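Local coordinates for molybdenum ABC transporter, periplasmic molybdenum-binding protein (Vibrio cholerae, PDB 4RXL) that binds tungstate and probably molybdate, as a ModA-type solute-binding protein that would hand the oxyanion to its ABC transporter for uptake, at residues I89-T92 with A93-V96; A133-A137 with G138-E142; A156-L159 with V160-G163; L215-D218 with A219-Q222; Q221-L224 with Q225-G228. One frame throughout, in Å; residues are numbered along the deposited sequence. Where two conformers were deposited one is given.

Interaction 1 (I89-T92 with A93-V96)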
loop_
_atom_site.group_PDB
_atom_site.type_symbol
_atom_site.label_atom_id
_atom_site.label_comp_id
_atom_site.label_asym_id
_atom_site.label_seq_id
_atom_site.Cartn_x
_atom_site.Cartn_y
_atom_site.Cartn_z
ATOM N N ILE A 89 7.963 8.097 -8.563
ATOM C CA ILE A 89 7.149 8.662 -9.640
ATOM C C ILE A 89 7.277 10.177 -9.767
ATOM O O ILE A 89 7.671 10.864 -8.832
ATOM C CB ILE A 89 5.655 8.288 -9.495
ATOM C CG1 ILE A 89 5.076 8.696 -8.135
ATOM C CG2 ILE A 89 5.434 6.794 -9.617
ATOM C CD1 ILE A 89 3.571 8.790 -8.141
ATOM N N ARG A 90 6.907 10.656 -10.950
ATOM C CA ARG A 90 6.850 12.074 -11.296
ATOM C C ARG A 90 5.516 12.301 -12.018
ATOM O O ARG A 90 4.938 11.338 -12.536
ATOM C CB ARG A 90 8.002 12.430 -12.262
ATOM C CG ARG A 90 7.910 11.747 -13.621
ATOM C CD ARG A 90 8.985 12.246 -14.569
ATOM N NE ARG A 90 8.967 11.572 -15.871
ATOM C CZ ARG A 90 8.186 11.899 -16.906
ATOM N NH1 ARG A 90 7.304 12.890 -16.822
ATOM N NH2 ARG A 90 8.290 11.219 -18.045
ATOM N N PRO A 91 5.028 13.559 -12.074
ATOM C CA PRO A 91 3.867 13.838 -12.916
ATOM C C PRO A 91 4.272 13.680 -14.366
ATOM O O PRO A 91 5.379 14.090 -14.725
ATOM C CB PRO A 91 3.510 15.298 -12.607
ATOM C CG PRO A 91 4.382 15.719 -11.479
ATOM C CD PRO A 91 5.520 14.750 -11.375
ATOM N N THR A 92 3.397 13.094 -15.178
ATOM C CA THR A 92 3.733 12.767 -16.556
ATOM C C THR A 92 4.076 14.030 -17.336
ATOM O O THR A 92 4.964 14.021 -18.189
ATOM C CB THR A 92 2.587 12.012 -17.262
ATOM O OG1 THR A 92 2.361 10.760 -16.610
ATOM C CG2 THR A 92 2.923 11.742 -18.726
ATOM N N ALA A 93 3.397 15.126 -17.010
ATOM C CA ALA A 93 3.649 16.405 -17.665
ATOM C C ALA A 93 4.845 17.180 -17.086
ATOM O O ALA A 93 5.078 18.315 -17.477
ATOM C CB ALA A 93 2.397 17.262 -17.607
ATOM N N GLN A 94 5.587 16.594 -16.150
ATOM C CA GLN A 94 6.780 17.242 -15.592
ATOM C C GLN A 94 7.956 16.283 -15.703
ATOM O O GLN A 94 8.139 15.439 -14.832
ATOM C CB GLN A 94 6.567 17.647 -14.123
ATOM C CG GLN A 94 5.750 18.920 -13.918
ATOM C CD GLN A 94 5.466 19.200 -12.447
ATOM O OE1 GLN A 94 6.389 19.380 -11.643
ATOM N NE2 GLN A 94 4.179 19.233 -12.084
ATOM N N PRO A 95 8.764 16.414 -16.771
ATOM C CA PRO A 95 9.833 15.450 -16.997
ATOM C C PRO A 95 11.044 15.694 -16.098
ATOM O O PRO A 95 11.413 16.839 -15.825
ATOM C CB PRO A 95 10.203 15.656 -18.479
ATOM C CG PRO A 95 9.714 17.024 -18.828
ATOM C CD PRO A 95 8.839 17.542 -17.717
ATOM N N VAL A 96 11.627 14.595 -15.635
ATOM C CA VAL A 96 12.858 14.612 -14.873
ATOM C C VAL A 96 13.583 13.336 -15.274
ATOM O O VAL A 96 13.044 12.238 -15.104
ATOM C CB VAL A 96 12.593 14.639 -13.348
ATOM C CG1 VAL A 96 13.867 14.364 -12.561
ATOM C CG2 VAL A 96 12.004 15.978 -12.932
HETATM O O HOH W 1 11.496 9.890 -15.727
#
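Arg90 reaches over the turn that follows its strand and lays its guanidinium against the backbone carbonyls of Pro91, Thr92 and Gln94. NH1 donates to Thr92 O at 2.9 Å, almost in the guanidinium plane, though it meets that oxygen from above the carbonyl plane. Its bonds to Pro91 O and to Gln94 O, the latter at 3.3 Å, are weak, so a single nitrogen gathers three carbonyls. Pro95 CA lies over one face of the guanidinium, 3.6 Å from Arg90 NH1. At NE, water 1 accepts from the arginine and donates to Val96 O. The carbonyls are brought together by a type I beta turn from Pro91 to Gln94, closed by Gln94 N to Pro91 O at 2.9 Å; it ends strand 78-91 and starts the loop toward helix 104-111. Within the turn the Pro91 ring meets the Gln94 side chain obliquely, CG lying 3.6 Å from Gln94 NE2. That amide, at the end of an extended chain, also donates weakly to Gly163 O. Farther out, Thr92 OG1 is hydrogen-bonded to Thr182 OG1 and Asp179 O, and Pro91 rests on Val160 of helix 153-161.

Interaction 2 (A133-A137 with G138-E142)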
loop_
_atom_site.group_PDB
_atom_site.type_symbol
_atom_site.label_atom_id
_atom_site.label_comp_id
_atom_site.label_asym_id
_atom_site.label_seq_id
_atom_site.Cartn_x
_atom_site.Cartn_y
_atom_site.Cartn_z
ATOM N N ALA A 133 14.034 2.946 2.180
ATOM C CA ALA A 133 14.726 3.094 0.900
ATOM C C ALA A 133 15.603 4.345 0.834
ATOM O O ALA A 133 16.694 4.296 0.287
ATOM C CB ALA A 133 13.731 3.092 -0.246
ATOM N N LEU A 134 15.137 5.457 1.395
ATOM C CA LEU A 134 15.929 6.672 1.421
ATOM C C LEU A 134 17.107 6.574 2.383
ATOM O O LEU A 134 18.192 7.082 2.079
ATOM C CB LEU A 134 15.055 7.868 1.784
ATOM C CG LEU A 134 13.999 8.198 0.736
ATOM C CD1 LEU A 134 13.046 9.254 1.271
ATOM C CD2 LEU A 134 14.613 8.622 -0.583
ATOM N N GLN A 135 16.904 5.921 3.528
ATOM C CA GLN A 135 18.007 5.585 4.425
ATOM C C GLN A 135 19.060 4.722 3.707
ATOM O O GLN A 135 20.256 5.001 3.764
ATOM C CB GLN A 135 17.495 4.863 5.679
ATOM C CG GLN A 135 16.825 5.769 6.699
ATOM C CD GLN A 135 16.180 5.004 7.838
ATOM O OE1 GLN A 135 15.689 3.894 7.669
ATOM N NE2 GLN A 135 16.174 5.615 9.021
ATOM N N HIS A 136 18.598 3.685 3.012
ATOM C CA HIS A 136 19.492 2.814 2.263
ATOM C C HIS A 136 20.282 3.559 1.199
ATOM O O HIS A 136 21.454 3.249 1.000
ATOM C CB HIS A 136 18.709 1.674 1.622
ATOM C CG HIS A 136 19.553 0.731 0.826
ATOM N ND1 HIS A 136 19.645 0.799 -0.547
ATOM C CD2 HIS A 136 20.303 -0.328 1.202
ATOM C CE1 HIS A 136 20.461 -0.148 -0.978
ATOM N NE2 HIS A 136 20.845 -0.865 0.061
ATOM N N ALA A 137 19.638 4.507 0.506
ATOM C CA ALA A 137 20.318 5.393 -0.475
ATOM C C ALA A 137 21.332 6.375 0.149
ATOM O O ALA A 137 22.149 6.986 -0.560
ATOM C CB ALA A 137 19.300 6.194 -1.259
ATOM N N GLY A 138 21.278 6.543 1.469
ATOM C CA GLY A 138 22.203 7.445 2.156
ATOM C C GLY A 138 21.815 8.909 2.024
ATOM O O GLY A 138 22.662 9.804 2.184
ATOM N N VAL A 139 20.531 9.161 1.783
ATOM C CA VAL A 139 20.031 10.504 1.490
ATOM C C VAL A 139 18.893 10.936 2.434
ATOM O O VAL A 139 18.312 11.993 2.242
ATOM C CB VAL A 139 19.579 10.604 0.018
ATOM C CG1 VAL A 139 18.302 9.812 -0.213
ATOM C CG2 VAL A 139 19.374 12.044 -0.408
ATOM N N TRP A 140 18.602 10.147 3.470
ATOM C CA TRP A 140 17.487 10.458 4.368
ATOM C C TRP A 140 17.690 11.775 5.150
ATOM O O TRP A 140 16.826 12.640 5.093
ATOM C CB TRP A 140 17.191 9.279 5.300
ATOM C CG TRP A 140 16.170 9.580 6.349
ATOM C CD1 TRP A 140 16.390 9.690 7.690
ATOM C CD2 TRP A 140 14.768 9.808 6.155
ATOM N NE1 TRP A 140 15.216 9.962 8.344
ATOM C CE2 TRP A 140 14.207 10.046 7.423
ATOM C CE3 TRP A 140 13.935 9.845 5.034
ATOM C CZ2 TRP A 140 12.856 10.311 7.601
ATOM C CZ3 TRP A 140 12.588 10.103 5.222
ATOM C CH2 TRP A 140 12.066 10.333 6.494
ATOM N N PRO A 141 18.830 11.947 5.852
ATOM C CA PRO A 141 19.005 13.199 6.610
ATOM C C PRO A 141 18.760 14.486 5.805
ATOM O O PRO A 141 18.242 15.451 6.355
ATOM C CB PRO A 141 20.455 13.113 7.083
ATOM C CG PRO A 141 20.724 11.650 7.172
ATOM C CD PRO A 141 19.998 11.061 6.003
ATOM N N GLU A 142 19.115 14.487 4.523
ATOM C CA GLU A 142 18.810 15.603 3.613
ATOM C C GLU A 142 17.321 15.756 3.243
ATOM O O GLU A 142 16.817 16.866 3.153
ATOM C CB GLU A 142 19.618 15.466 2.317
ATOM C CG GLU A 142 21.098 15.825 2.453
ATOM C CD GLU A 142 22.024 14.621 2.524
ATOM O OE1 GLU A 142 21.544 13.491 2.723
ATOM O OE2 GLU A 142 23.248 14.813 2.373
HETATM O O HOH W 2 20.418 7.843 5.374
#
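The backbone leaves helix 125-137 through a Schellman motif, in which Val139 N bonds to Leu134 O at 3.1 Å and Gly138 N to Gln135 O at 2.9 Å, with Gly138 at positive phi. The two bonds differ in aim: the first is nearly straight and runs close to the C=O axis, whereas Gly138 N sits well above the carbonyl plane of Gln135. Val139 then occupies the N-cap position of the short helix 140-143, so the two helices are joined by a very tight link.

Leu134 is the apolar centre of this corner. Its two methyls divide the work: CD2 meets Val139 CG1 at 3.9 Å, while CD1 comes up to the rim of the Trp140 indole, in the ring plane and 3.9 Å from CE3. The Leu134 and Trp140 side chains cross at about a right angle. Val139 CG1 is wedged between its own backbone N and carbonyl carbon (chi1 71°), and from there it also touches Ala137 CB at 3.9 Å. On the outer side, Gln135 runs alongside Trp140, pointing the same way, with CG 3.8 Å from Trp140 CB. Trp107 of helix 104-111 packs on both Leu134 and Val139.

Water 2 donates to Gln135 O and accepts a weak bond from Trp140 N, bridging the end of one helix and the start of the next. The corner therefore combines two roles: apolar contacts fix its inner side, while the carbonyls of Leu134 and Gln135 are taken up by the amides of Val139 and Gly138, the latter carbonyl also by water.

Interaction 3 (A156-L159 with V160-G163); sequences ALAL and VERG
Leu157 and Val160 form the close-packed side of this last turn of helix 153-161, and Glu161 and Arg162 its looser outer side. On the inner side Val160 CG2 rests 3.5 Å from Ala156 O, and both Leu157 and Val160 pack on Ile89 of strand 78-91 and on Val181 of strand 181-186. The helical bonds tighten along the turn: Val160 N makes only weak ones to Ala156 O and Leu157 O, whereas Glu161 N to Leu157 O is 2.9 Å and nearly straight. Arg162 N follows with a bond to Ala158 O at 2.9 Å. Gly163, at positive phi, then ends the helix in a Schellman motif.

Toward the surface, Arg162 folds back over the preceding turn. Its chain bends at chi3 (-69°), which carries the guanidinium above Ala158 O; that oxygen lies off-centre, under the outer part of the group. NH1 comes to 3.4 Å from Ala158 CB and NH2 to 3.6 Å from Leu159 CD2, both as packing contacts. The charge itself is met by Glu164, which forms a salt bridge to Arg162 NE. Glu161, extended beyond CG, instead brings its carboxylate to Leu157, with OE2 3.9 Å from Leu157 CG and hydrogen-bonded to Ser178 OG.

The helix starts at the tungstate pocket, which Val153 helps to line, and this turn is its far end. A carboxylate and a guanidinium thus share that end, each held by a partner beyond the turn; the positive charge of Arg162, close to the C-terminal carbonyls, would probably offset some of their negative potential.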
loop_
_atom_site.group_PDB
_atom_site.type_symbol
_atom_site.label_atom_id
_atom_site.label_comp_id
_atom_site.label_asym_id
_atom_site.label_seq_id
_atom_site.Cartn_x
_atom_site.Cartn_y
_atom_site.Cartn_z
ATOM N N ALA A 156 -0.717 10.393 -1.408
ATOM C CA ALA A 156 0.606 10.725 -1.933
ATOM C C ALA A 156 0.585 10.698 -3.463
ATOM O O ALA A 156 1.071 11.628 -4.121
ATOM C CB ALA A 156 1.645 9.746 -1.402
ATOM N N LEU A 157 0.075 9.614 -4.043
ATOM C CA LEU A 157 -0.131 9.554 -5.487
ATOM C C LEU A 157 -0.849 10.788 -6.042
ATOM O O LEU A 157 -0.389 11.377 -7.023
ATOM C CB LEU A 157 -0.917 8.286 -5.839
ATOM C CG LEU A 157 -1.279 8.067 -7.310
ATOM C CD1 LEU A 157 -0.034 7.841 -8.141
ATOM C CD2 LEU A 157 -2.215 6.890 -7.425
ATOM N N ALA A 158 -1.933 11.222 -5.393
ATOM C CA ALA A 158 -2.714 12.351 -5.910
ATOM C C ALA A 158 -1.927 13.660 -5.948
ATOM O O ALA A 158 -2.187 14.497 -6.802
ATOM C CB ALA A 158 -3.975 12.537 -5.086
ATOM N N LEU A 159 -1.003 13.859 -5.008
ATOM C CA LEU A 159 -0.154 15.072 -5.004
ATOM C C LEU A 159 0.712 15.144 -6.264
ATOM O O LEU A 159 0.936 16.206 -6.835
ATOM C CB LEU A 159 0.764 15.114 -3.776
ATOM C CG LEU A 159 0.147 15.462 -2.429
ATOM C CD1 LEU A 159 1.194 15.337 -1.332
ATOM C CD2 LEU A 159 -0.479 16.860 -2.466
ATOM N N VAL A 160 1.196 13.973 -6.670
ATOM C CA VAL A 160 2.011 13.843 -7.854
ATOM C C VAL A 160 1.132 14.027 -9.097
ATOM O O VAL A 160 1.517 14.752 -10.009
ATOM C CB VAL A 160 2.799 12.505 -7.887
ATOM C CG1 VAL A 160 3.807 12.513 -9.031
ATOM C CG2 VAL A 160 3.515 12.314 -6.553
ATOM N N GLU A 161 -0.041 13.384 -9.122
ATOM C CA GLU A 161 -1.001 13.543 -10.223
ATOM C C GLU A 161 -1.368 15.001 -10.453
ATOM O O GLU A 161 -1.474 15.465 -11.598
ATOM C CB GLU A 161 -2.264 12.728 -9.965
ATOM C CG GLU A 161 -2.055 11.230 -9.982
ATOM C CD GLU A 161 -3.344 10.460 -9.748
ATOM O OE1 GLU A 161 -4.220 10.955 -8.995
ATOM O OE2 GLU A 161 -3.473 9.350 -10.310
ATOM N N ARG A 162 -1.569 15.737 -9.366
ATOM C CA ARG A 162 -1.890 17.178 -9.471
ATOM C C ARG A 162 -0.689 18.066 -9.787
ATOM O O ARG A 162 -0.847 19.252 -10.038
ATOM C CB ARG A 162 -2.577 17.669 -8.196
ATOM C CG ARG A 162 -3.904 16.974 -7.935
ATOM C CD ARG A 162 -4.787 17.799 -7.015
ATOM N NE ARG A 162 -4.280 17.864 -5.642
ATOM C CZ ARG A 162 -4.406 16.894 -4.737
ATOM N NH1 ARG A 162 -5.001 15.741 -5.045
ATOM N NH2 ARG A 162 -3.918 17.072 -3.512
ATOM N N GLY A 163 0.517 17.522 -9.756
ATOM C CA GLY A 163 1.702 18.298 -10.041
ATOM C C GLY A 163 2.176 19.124 -8.871
ATOM O O GLY A 163 3.033 19.962 -9.048
#

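Interaction 4 (L215-D218 with A219-Q222)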
loop_
_atom_site.group_PDB
_atom_site.type_symbol
_atom_site.label_atom_id
_atom_site.label_comp_id
_atom_site.label_asym_id
_atom_site.label_seq_id
_atom_site.Cartn_x
_atom_site.Cartn_y
_atom_site.Cartn_z
ATOM N N LEU A 215 -10.341 -15.333 -1.695
ATOM C CA LEU A 215 -9.163 -14.427 -1.857
ATOM C C LEU A 215 -7.848 -15.184 -2.058
ATOM O O LEU A 215 -6.916 -14.663 -2.664
ATOM C CB LEU A 215 -9.036 -13.447 -0.678
ATOM C CG LEU A 215 -10.124 -12.369 -0.666
ATOM C CD1 LEU A 215 -10.121 -11.640 0.666
ATOM C CD2 LEU A 215 -9.973 -11.402 -1.844
ATOM N N ARG A 216 -7.779 -16.392 -1.512
ATOM C CA ARG A 216 -6.606 -17.257 -1.637
ATOM C C ARG A 216 -6.672 -18.136 -2.894
ATOM O O ARG A 216 -5.706 -18.822 -3.222
ATOM C CB ARG A 216 -6.472 -18.145 -0.384
ATOM C CG ARG A 216 -6.213 -17.371 0.907
ATOM C CD ARG A 216 -6.579 -18.172 2.152
ATOM N NE ARG A 216 -5.608 -19.219 2.473
ATOM C CZ ARG A 216 -5.673 -19.993 3.557
ATOM N NH1 ARG A 216 -6.658 -19.844 4.434
ATOM N NH2 ARG A 216 -4.747 -20.915 3.766
ATOM N N SER A 217 -7.809 -18.117 -3.597
ATOM C CA SER A 217 -8.011 -18.957 -4.783
ATOM C C SER A 217 -7.337 -18.415 -6.037
ATOM O O SER A 217 -7.033 -17.230 -6.139
ATOM C CB SER A 217 -9.503 -19.113 -5.093
ATOM O OG SER A 217 -10.036 -17.915 -5.651
ATOM N N ASP A 218 -7.143 -19.301 -7.007
ATOM C CA ASP A 218 -6.508 -18.941 -8.285
ATOM C C ASP A 218 -7.222 -17.774 -8.970
ATOM O O ASP A 218 -6.571 -16.892 -9.506
ATOM C CB ASP A 218 -6.472 -20.168 -9.229
ATOM C CG ASP A 218 -5.677 -19.917 -10.521
ATOM O OD1 ASP A 218 -4.726 -19.101 -10.512
ATOM O OD2 ASP A 218 -6.006 -20.556 -11.545
ATOM N N ALA A 219 -8.560 -17.790 -8.951
ATOM C CA ALA A 219 -9.363 -16.725 -9.557
ATOM C C ALA A 219 -9.026 -15.354 -8.990
ATOM O O ALA A 219 -8.832 -14.390 -9.736
ATOM C CB ALA A 219 -10.839 -17.013 -9.368
ATOM N N ALA A 220 -8.891 -15.269 -7.675
ATOM C CA ALA A 220 -8.574 -14.004 -7.030
ATOM C C ALA A 220 -7.115 -13.620 -7.322
ATOM O O ALA A 220 -6.791 -12.456 -7.514
ATOM C CB ALA A 220 -8.804 -14.076 -5.527
ATOM N N GLN A 221 -6.233 -14.618 -7.331
ATOM C CA GLN A 221 -4.827 -14.338 -7.581
ATOM C C GLN A 221 -4.623 -13.819 -8.994
ATOM O O GLN A 221 -3.788 -12.948 -9.175
ATOM C CB GLN A 221 -3.972 -15.586 -7.312
ATOM C CG GLN A 221 -3.916 -15.961 -5.828
ATOM C CD GLN A 221 -3.254 -14.888 -4.960
ATOM O OE1 GLN A 221 -2.136 -14.469 -5.250
ATOM N NE2 GLN A 221 -3.945 -14.438 -3.893
ATOM N N GLN A 222 -5.410 -14.305 -9.949
ATOM C CA GLN A 222 -5.297 -13.817 -11.332
ATOM C C GLN A 222 -5.719 -12.348 -11.394
ATOM O O GLN A 222 -5.068 -11.549 -12.051
ATOM C CB GLN A 222 -6.085 -14.680 -12.324
ATOM C CG GLN A 222 -5.359 -15.955 -12.710
ATOM C CD GLN A 222 -6.168 -16.826 -13.661
ATOM O OE1 GLN A 222 -7.407 -16.803 -13.644
ATOM N NE2 GLN A 222 -5.481 -17.605 -14.490
#
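Asp218, Gln221 and Ala220 carry most of the contact at the start of helix 218-226. Gln221 reaches back across the corner: a kink about CB-CG (chi2 -63°) turns the amide toward the end of the preceding helix, where NE2 donates to Leu215 O at 3.2 Å. The bond lies in the carbonyl plane of Leu215 and close to the plane of the amide itself. A weak second bond from NE2 goes to Leu81 O of strand 78-91, so one amide nitrogen links two backbone carbonyls from separate parts of the fold. Beside it, Ala220 CB presses on the same Leu215 O at 3.5 Å. Ser217 is the N-cap of the helix, and here two helices, 206-215 and 218-226, follow each other with only a sharp corner between them. The carbonyl of Ser217 receives the first helical bond, from Gln221 N at 3.0 Å, while its hydroxyl OG bonds back to Tyr214 O. Asp218, one residue on, accepts from Gln222 N through its own O at 2.9 Å. With CG anti to the backbone N (chi1 -173°), the Asp218 carboxylate reaches Gln222, OD1 lying 3.9 Å from Gln222 CG. Leu215 and Ala220 both pack against Leu21 of helix 15-28.

Interaction 5 (Q221-L224 with Q225-G228)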
loop_
_atom_site.group_PDB
_atom_site.type_symbol
_atom_site.label_atom_id
_atom_site.label_comp_id
_atom_site.label_asym_id
_atom_site.label_seq_id
_atom_site.Cartn_x
_atom_site.Cartn_y
_atom_site.Cartn_z
ATOM N N GLN A 221 -6.233 -14.618 -7.331
ATOM C CA GLN A 221 -4.827 -14.338 -7.581
ATOM C C GLN A 221 -4.623 -13.819 -8.994
ATOM O O GLN A 221 -3.788 -12.948 -9.175
ATOM C CB GLN A 221 -3.972 -15.586 -7.312
ATOM C CG GLN A 221 -3.916 -15.961 -5.828
ATOM C CD GLN A 221 -3.254 -14.888 -4.960
ATOM O OE1 GLN A 221 -2.136 -14.469 -5.250
ATOM N NE2 GLN A 221 -3.945 -14.438 -3.893
ATOM N N GLN A 222 -5.410 -14.305 -9.949
ATOM C CA GLN A 222 -5.297 -13.817 -11.332
ATOM C C GLN A 222 -5.719 -12.348 -11.394
ATOM O O GLN A 222 -5.068 -11.549 -12.051
ATOM C CB GLN A 222 -6.085 -14.680 -12.324
ATOM C CG GLN A 222 -5.359 -15.955 -12.710
ATOM C CD GLN A 222 -6.168 -16.826 -13.661
ATOM O OE1 GLN A 222 -7.407 -16.803 -13.644
ATOM N NE2 GLN A 222 -5.481 -17.605 -14.490
ATOM N N ILE A 223 -6.770 -11.980 -10.665
ATOM C CA ILE A 223 -7.179 -10.572 -10.605
ATOM C C ILE A 223 -6.091 -9.713 -9.973
ATOM O O ILE A 223 -5.742 -8.675 -10.523
ATOM C CB ILE A 223 -8.541 -10.431 -9.903
ATOM C CG1 ILE A 223 -9.626 -10.948 -10.821
ATOM C CG2 ILE A 223 -8.776 -8.978 -9.504
ATOM C CD1 ILE A 223 -10.916 -11.334 -10.127
ATOM N N LEU A 224 -5.549 -10.132 -8.827
ATOM C CA LEU A 224 -4.453 -9.395 -8.191
ATOM C C LEU A 224 -3.288 -9.263 -9.168
ATOM O O LEU A 224 -2.716 -8.196 -9.277
ATOM C CB LEU A 224 -3.979 -10.095 -6.915
ATOM C CG LEU A 224 -4.956 -9.976 -5.735
ATOM C CD1 LEU A 224 -4.748 -11.059 -4.685
ATOM C CD2 LEU A 224 -4.849 -8.599 -5.130
ATOM N N GLN A 225 -2.922 -10.325 -9.871
ATOM C CA GLN A 225 -1.823 -10.215 -10.875
ATOM C C GLN A 225 -2.131 -9.168 -11.958
ATOM O O GLN A 225 -1.248 -8.423 -12.377
ATOM C CB GLN A 225 -1.484 -11.562 -11.534
ATOM C CG GLN A 225 -1.145 -12.749 -10.623
ATOM C CD GLN A 225 -0.229 -12.416 -9.452
ATOM O OE1 GLN A 225 0.851 -11.851 -9.637
ATOM N NE2 GLN A 225 -0.647 -12.790 -8.236
ATOM N N ARG A 226 -3.383 -9.080 -12.388
ATOM C CA ARG A 226 -3.745 -8.142 -13.455
ATOM C C ARG A 226 -3.672 -6.688 -13.021
ATOM O O ARG A 226 -3.435 -5.796 -13.846
ATOM C CB ARG A 226 -5.119 -8.470 -14.026
ATOM C CG ARG A 226 -5.056 -9.758 -14.822
ATOM C CD ARG A 226 -6.183 -9.853 -15.806
ATOM N NE ARG A 226 -7.434 -10.213 -15.160
ATOM C CZ ARG A 226 -7.912 -11.459 -15.075
ATOM N NH1 ARG A 226 -9.089 -11.660 -14.497
ATOM N NH2 ARG A 226 -7.236 -12.501 -15.538
ATOM N N PHE A 227 -3.861 -6.457 -11.723
ATOM C CA PHE A 227 -3.699 -5.124 -11.129
ATOM C C PHE A 227 -2.242 -4.840 -10.771
ATOM O O PHE A 227 -1.922 -3.791 -10.230
ATOM C CB PHE A 227 -4.626 -4.964 -9.925
ATOM C CG PHE A 227 -6.067 -4.691 -10.302
ATOM C CD1 PHE A 227 -6.940 -5.714 -10.599
ATOM C CD2 PHE A 227 -6.542 -3.386 -10.411
ATOM C CE1 PHE A 227 -8.247 -5.467 -10.999
ATOM C CE2 PHE A 227 -7.857 -3.140 -10.753
ATOM C CZ PHE A 227 -8.709 -4.165 -11.073
ATOM N N GLY A 228 -1.353 -5.771 -11.094
ATOM C CA GLY A 228 0.070 -5.539 -10.980
ATOM C C GLY A 228 0.714 -6.058 -9.717
ATOM O O GLY A 228 1.922 -5.864 -9.536
HETATM O O HOH W 3 -8.930 -14.471 -15.109
#
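Gln221 O accepts the shortest sound bond here, from Gln225 N at 2.8 Å. One residue on, Gln222 O takes Arg226 N at 3.0 Å and also lies under one face of the Arg226 guanidinium. A turn about CG-CD (chi3 -77°) doubles the Arg226 chain back over the helix, bringing NH1 to 3.8 Å from Ile223 CG1. At the edge of the guanidinium, in its plane, water 3 accepts from Arg226 NH2 and donates to Gln222 OE1, tying the two polar side chains together over the surface. The last helical bond is Phe227 N to Ile223 O at 3.1 Å, with a weak one to Leu224 O; helix 218-226 then ends in a Schellman motif, Gly228 at positive phi with its N bonded to Gln225 O at 2.9 Å. Ile223 O also faces the edge of the Phe227 ring, in plane and 3.2 Å from CD1. Ile223 and Phe227 run side by side, CG2 meeting CE1 at 3.9 Å, and both lean on Ala20 of helix 15-28. Leu224 is buried against Met14 and Phe229.

Interactions 1, 2 and 3 lie in one lobe of the bilobal fold, interactions 4 and 5 in the other. Interactions 1 and 3 touch directly, with centres about 10 Å apart: Pro91 CB packs on Val160 O at 3.3 Å, and Ile89 CD1 on Leu157 CD1 at 3.7 Å. Interaction 2 touches neither, its centre about 22 Å from each. Interactions 4 and 5 are the two ends of helix 218-226, sharing Gln221 and Gln222, with centres about 8 Å apart; interactions 3 and 5 lie about 24 Å apart between centres. The bound tungstate is about 8 Å from the side chain of Ala156 in interaction 3 and about 12 Å from that of Leu224 in interaction 5.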